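Local structure of tyrocidine synthetase 3 (Brevibacillus brevis, 2JGP) at residues Y119-K130 / D212-H222. The protein is a nonribosomal peptide synthetase whose carrier and condensation domains, the part described here, take part in peptide bond formation during tyrocidine biosynthesis. Residues are numbered along the deposited sequence; the frame is centred on the assembly and turned at random.
Sequences YNMPSTMLIEGK and DRYVLFTDMHH
Ser123, Met125 and Ile127 form antiparallel hydrogen-bonded pairs with Thr218, Leu216 and Tyr214, and Gly129 N extends the pairing to Asp212 O. N-terminal to Ser123 the regular pairing breaks, and the Asp219 carboxylate bridges the irregularity. Its OD2 takes a nearly straight bond from Asn120 ND2 (2.8 Å), which also donates to Gln192 O, on the syn side but 31° out of the carboxylate plane, while OD1 shares the N-H of Met121 with Met220 O. Pairing resumes with His222 N to Tyr119 O (2.8 Å).

At the other end, in the salt bridge of Glu128 to Arg213, the NH1-OE2 hydrogen bond is weak (3.3 Å); the arginine's stronger partner is Glu180, at NH2. Met125 CE touches Leu216 CD2 at 3.7 Å. Met121, with CG beside its backbone N (chi1 -62°) and chi2 extended, sets SD over one face of the His222 ring, 3.8 Å from its centroid. His221, bonded to Ser223 and Asp110, and His222 open the HHxxxDG signature of condensation domains, probably at the active site.

The strands are neighbours inside a five-stranded mixed sheet, 213-220 flanked by 202-210 and 123-129 by 447-451; helix 227-241 packs against the face bearing Met125, and helix 101-113 meets Tyr119 and His222.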
loop_
_atom_site.group_PDB
_atom_site.type_symbol
_atom_site.label_atom_id
_atom_site.label_comp_id
_atom_site.label_asym_id
_atom_site.label_seq_id
_atom_site.Cartn_x
_atom_site.Cartn_y
_atom_site.Cartn_z
ATOM N N TYR A 119 6.032 6.444 14.922
ATOM C CA TYR A 119 5.891 6.995 13.569
ATOM C C TYR A 119 7.227 7.399 12.936
ATOM O O TYR A 119 7.253 8.066 11.902
ATOM C CB TYR A 119 4.938 8.191 13.560
ATOM C CG TYR A 119 3.492 7.828 13.807
ATOM C CD1 TYR A 119 2.750 8.472 14.788
ATOM C CD2 TYR A 119 2.863 6.848 13.045
ATOM C CE1 TYR A 119 1.413 8.141 15.011
ATOM C CE2 TYR A 119 1.538 6.506 13.262
ATOM C CZ TYR A 119 0.819 7.155 14.238
ATOM O OH TYR A 119 -0.497 6.813 14.445
ATOM N N ASN A 120 8.332 7.003 13.555
ATOM C CA ASN A 120 9.639 7.176 12.933
ATOM C C ASN A 120 9.837 6.175 11.796
ATOM O O ASN A 120 9.245 5.095 11.792
ATOM C CB ASN A 120 10.756 7.032 13.962
ATOM C CG ASN A 120 10.782 8.183 14.941
ATOM O OD1 ASN A 120 9.780 8.470 15.600
ATOM N ND2 ASN A 120 11.923 8.863 15.029
ATOM N N MET A 121 10.669 6.562 10.834
ATOM C CA MET A 121 11.019 5.724 9.705
ATOM C C MET A 121 12.536 5.715 9.548
ATOM O O MET A 121 13.064 6.299 8.600
ATOM C CB MET A 121 10.389 6.285 8.432
ATOM C CG MET A 121 8.881 6.315 8.449
ATOM S SD MET A 121 8.202 7.055 6.956
ATOM C CE MET A 121 8.659 5.848 5.717
ATOM N N PRO A 122 13.248 5.079 10.489
ATOM C CA PRO A 122 14.707 5.052 10.413
ATOM C C PRO A 122 15.250 4.045 9.399
ATOM O O PRO A 122 14.658 2.985 9.200
ATOM C CB PRO A 122 15.116 4.639 11.825
ATOM C CG PRO A 122 13.979 3.828 12.317
ATOM C CD PRO A 122 12.745 4.389 11.690
ATOM N N SER A 123 16.376 4.389 8.777
ATOM C CA SER A 123 17.118 3.468 7.922
ATOM C C SER A 123 18.617 3.682 8.125
ATOM O O SER A 123 19.058 4.767 8.528
ATOM C CB SER A 123 16.761 3.678 6.451
ATOM O OG SER A 123 17.196 4.948 5.993
ATOM N N THR A 124 19.386 2.632 7.861
ATOM C CA THR A 124 20.839 2.697 7.909
ATOM C C THR A 124 21.386 2.062 6.642
ATOM O O THR A 124 20.840 1.071 6.150
ATOM C CB THR A 124 21.409 1.968 9.139
ATOM O OG1 THR A 124 20.927 0.618 9.164
ATOM C CG2 THR A 124 20.993 2.674 10.417
ATOM N N MET A 125 22.448 2.657 6.109
ATOM C CA MET A 125 23.078 2.180 4.886
ATOM C C MET A 125 24.577 2.162 5.094
ATOM O O MET A 125 25.149 3.158 5.539
ATOM C CB MET A 125 22.724 3.112 3.729
ATOM C CG MET A 125 23.271 2.684 2.380
ATOM S SD MET A 125 22.396 3.501 1.032
ATOM C CE MET A 125 22.653 5.222 1.462
ATOM N N LEU A 126 25.203 1.025 4.797
ATOM C CA LEU A 126 26.661 0.920 4.805
ATOM C C LEU A 126 27.202 1.419 3.468
ATOM O O LEU A 126 26.845 0.888 2.409
ATOM C CB LEU A 126 27.110 -0.529 5.037
ATOM C CG LEU A 126 28.625 -0.776 4.999
ATOM C CD1 LEU A 126 29.333 0.010 6.101
ATOM C CD2 LEU A 126 28.943 -2.261 5.108
ATOM N N ILE A 127 28.058 2.437 3.525
ATOM C CA ILE A 127 28.688 2.999 2.335
ATOM C C ILE A 127 30.180 2.704 2.379
ATOM O O ILE A 127 30.882 3.172 3.275
ATOM C CB ILE A 127 28.479 4.522 2.240
ATOM C CG1 ILE A 127 26.983 4.859 2.226
ATOM C CG2 ILE A 127 29.164 5.074 0.987
ATOM C CD1 ILE A 127 26.689 6.345 2.149
ATOM N N GLU A 128 30.649 1.922 1.408
ATOM C CA GLU A 128 32.056 1.558 1.304
ATOM C C GLU A 128 32.656 2.180 0.049
ATOM O O GLU A 128 32.300 1.810 -1.071
ATOM C CB GLU A 128 32.206 0.036 1.283
ATOM C CG GLU A 128 32.014 -0.603 2.651
ATOM C CD GLU A 128 31.628 -2.070 2.577
ATOM O OE1 GLU A 128 30.575 -2.385 1.979
ATOM O OE2 GLU A 128 32.369 -2.905 3.135
ATOM N N GLY A 129 33.563 3.133 0.253
ATOM C CA GLY A 129 34.157 3.899 -0.838
ATOM C C GLY A 129 34.608 5.264 -0.355
ATOM O O GLY A 129 34.647 5.519 0.849
ATOM N N LYS A 130 34.924 6.150 -1.295
ATOM C CA LYS A 130 35.540 7.438 -0.965
ATOM C C LYS A 130 34.612 8.327 -0.132
ATOM O O LYS A 130 34.937 8.656 1.012
ATOM C CB LYS A 130 35.995 8.167 -2.236
ATOM C CG LYS A 130 36.985 7.386 -3.103
ATOM C CD LYS A 130 38.260 6.975 -2.357
ATOM C CE LYS A 130 39.114 8.176 -1.964
ATOM N NZ LYS A 130 40.442 7.759 -1.437
ATOM N N ASP A 212 37.551 4.039 4.508
ATOM C CA ASP A 212 36.591 4.365 3.447
ATOM C C ASP A 212 35.263 3.670 3.742
ATOM O O ASP A 212 34.650 3.075 2.861
ATOM C CB ASP A 212 37.134 3.936 2.066
ATOM C CG ASP A 212 38.072 4.969 1.442
ATOM O OD1 ASP A 212 37.879 6.187 1.643
ATOM O OD2 ASP A 212 39.004 4.555 0.726
ATOM N N ARG A 213 34.825 3.753 4.998
ATOM C CA ARG A 213 33.629 3.058 5.451
ATOM C C ARG A 213 32.771 4.015 6.266
ATOM O O ARG A 213 33.255 4.627 7.219
ATOM C CB ARG A 213 33.988 1.840 6.306
ATOM C CG ARG A 213 34.944 0.836 5.647
ATOM C CD ARG A 213 34.349 -0.562 5.655
ATOM N NE ARG A 213 34.073 -1.038 7.008
ATOM C CZ ARG A 213 33.097 -1.884 7.342
ATOM N NH1 ARG A 213 32.256 -2.371 6.433
ATOM N NH2 ARG A 213 32.951 -2.239 8.608
ATOM N N TYR A 214 31.505 4.133 5.878
ATOM C CA TYR A 214 30.563 5.037 6.527
ATOM C C TYR A 214 29.218 4.349 6.739
ATOM O O TYR A 214 28.838 3.458 5.976
ATOM C CB TYR A 214 30.342 6.282 5.665
ATOM C CG TYR A 214 31.593 7.054 5.306
ATOM C CD1 TYR A 214 32.339 6.723 4.182
ATOM C CD2 TYR A 214 32.011 8.134 6.076
ATOM C CE1 TYR A 214 33.488 7.437 3.843
ATOM C CE2 TYR A 214 33.145 8.854 5.746
ATOM C CZ TYR A 214 33.881 8.501 4.628
ATOM O OH TYR A 214 35.007 9.216 4.304
ATOM N N VAL A 215 28.502 4.769 7.777
ATOM C CA VAL A 215 27.098 4.398 7.944
ATOM C C VAL A 215 26.254 5.659 7.849
ATOM O O VAL A 215 26.465 6.606 8.600
ATOM C CB VAL A 215 26.830 3.704 9.292
ATOM C CG1 VAL A 215 25.327 3.441 9.468
ATOM C CG2 VAL A 215 27.616 2.408 9.372
ATOM N N LEU A 216 25.320 5.673 6.902
ATOM C CA LEU A 216 24.393 6.790 6.748
ATOM C C LEU A 216 23.105 6.469 7.483
ATOM O O LEU A 216 22.376 5.554 7.105
ATOM C CB LEU A 216 24.094 7.052 5.270
ATOM C CG LEU A 216 23.250 8.288 4.939
ATOM C CD1 LEU A 216 23.994 9.567 5.336
ATOM C CD2 LEU A 216 22.902 8.304 3.460
ATOM N N PHE A 217 22.827 7.229 8.536
ATOM C CA PHE A 217 21.582 7.091 9.278
ATOM C C PHE A 217 20.613 8.182 8.847
ATOM O O PHE A 217 20.949 9.363 8.895
ATOM C CB PHE A 217 21.841 7.188 10.783
ATOM C CG PHE A 217 20.586 7.300 11.597
ATOM C CD1 PHE A 217 19.914 6.163 12.017
ATOM C CD2 PHE A 217 20.067 8.552 11.935
ATOM C CE1 PHE A 217 18.737 6.265 12.759
ATOM C CE2 PHE A 217 18.896 8.657 12.679
ATOM C CZ PHE A 217 18.230 7.513 13.087
ATOM N N THR A 218 19.410 7.783 8.446
ATOM C CA THR A 218 18.373 8.724 8.037
ATOM C C THR A 218 17.085 8.394 8.784
ATOM O O THR A 218 16.753 7.225 8.975
ATOM C CB THR A 218 18.131 8.668 6.514
ATOM O OG1 THR A 218 19.361 8.926 5.816
ATOM C CG2 THR A 218 17.083 9.697 6.092
ATOM N N ASP A 219 16.377 9.424 9.232
ATOM C CA ASP A 219 15.090 9.233 9.897
ATOM C C ASP A 219 14.156 10.349 9.467
ATOM O O ASP A 219 14.597 11.461 9.174
ATOM C CB ASP A 219 15.258 9.219 11.415
ATOM C CG ASP A 219 14.061 8.615 12.145
ATOM O OD1 ASP A 219 13.046 8.261 11.505
ATOM O OD2 ASP A 219 14.154 8.480 13.381
ATOM N N MET A 220 12.867 10.035 9.409
ATOM C CA MET A 220 11.862 11.020 9.050
ATOM C C MET A 220 10.553 10.590 9.657
ATOM O O MET A 220 10.404 9.430 10.068
ATOM C CB MET A 220 11.747 11.172 7.523
ATOM C CG MET A 220 11.203 9.960 6.776
ATOM S SD MET A 220 11.504 10.013 4.984
ATOM C CE MET A 220 13.194 9.409 4.909
ATOM N N HIS A 221 9.615 11.528 9.739
ATOM C CA HIS A 221 8.350 11.262 10.385
ATOM C C HIS A 221 7.342 10.742 9.362
ATOM O O HIS A 221 7.271 11.244 8.246
ATOM C CB HIS A 221 7.823 12.515 11.073
ATOM C CG HIS A 221 6.722 12.233 12.040
ATOM N ND1 HIS A 221 5.398 12.186 11.661
ATOM C CD2 HIS A 221 6.747 11.939 13.361
ATOM C CE1 HIS A 221 4.652 11.898 12.711
ATOM N NE2 HIS A 221 5.446 11.744 13.756
ATOM N N HIS A 222 6.563 9.737 9.755
ATOM C CA HIS A 222 5.664 9.052 8.818
ATOM C C HIS A 222 4.533 9.943 8.284
ATOM O O HIS A 222 3.880 9.583 7.302
ATOM C CB HIS A 222 5.071 7.783 9.451
ATOM C CG HIS A 222 4.854 6.668 8.471
ATOM N ND1 HIS A 222 4.280 6.870 7.234
ATOM C CD2 HIS A 222 5.149 5.347 8.538
ATOM C CE1 HIS A 222 4.212 5.718 6.590
ATOM N NE2 HIS A 222 4.743 4.780 7.352
HETATM O O HOH W 1 14.847 6.609 6.465
HETATM O O HOH W 2 20.045 5.928 5.555
#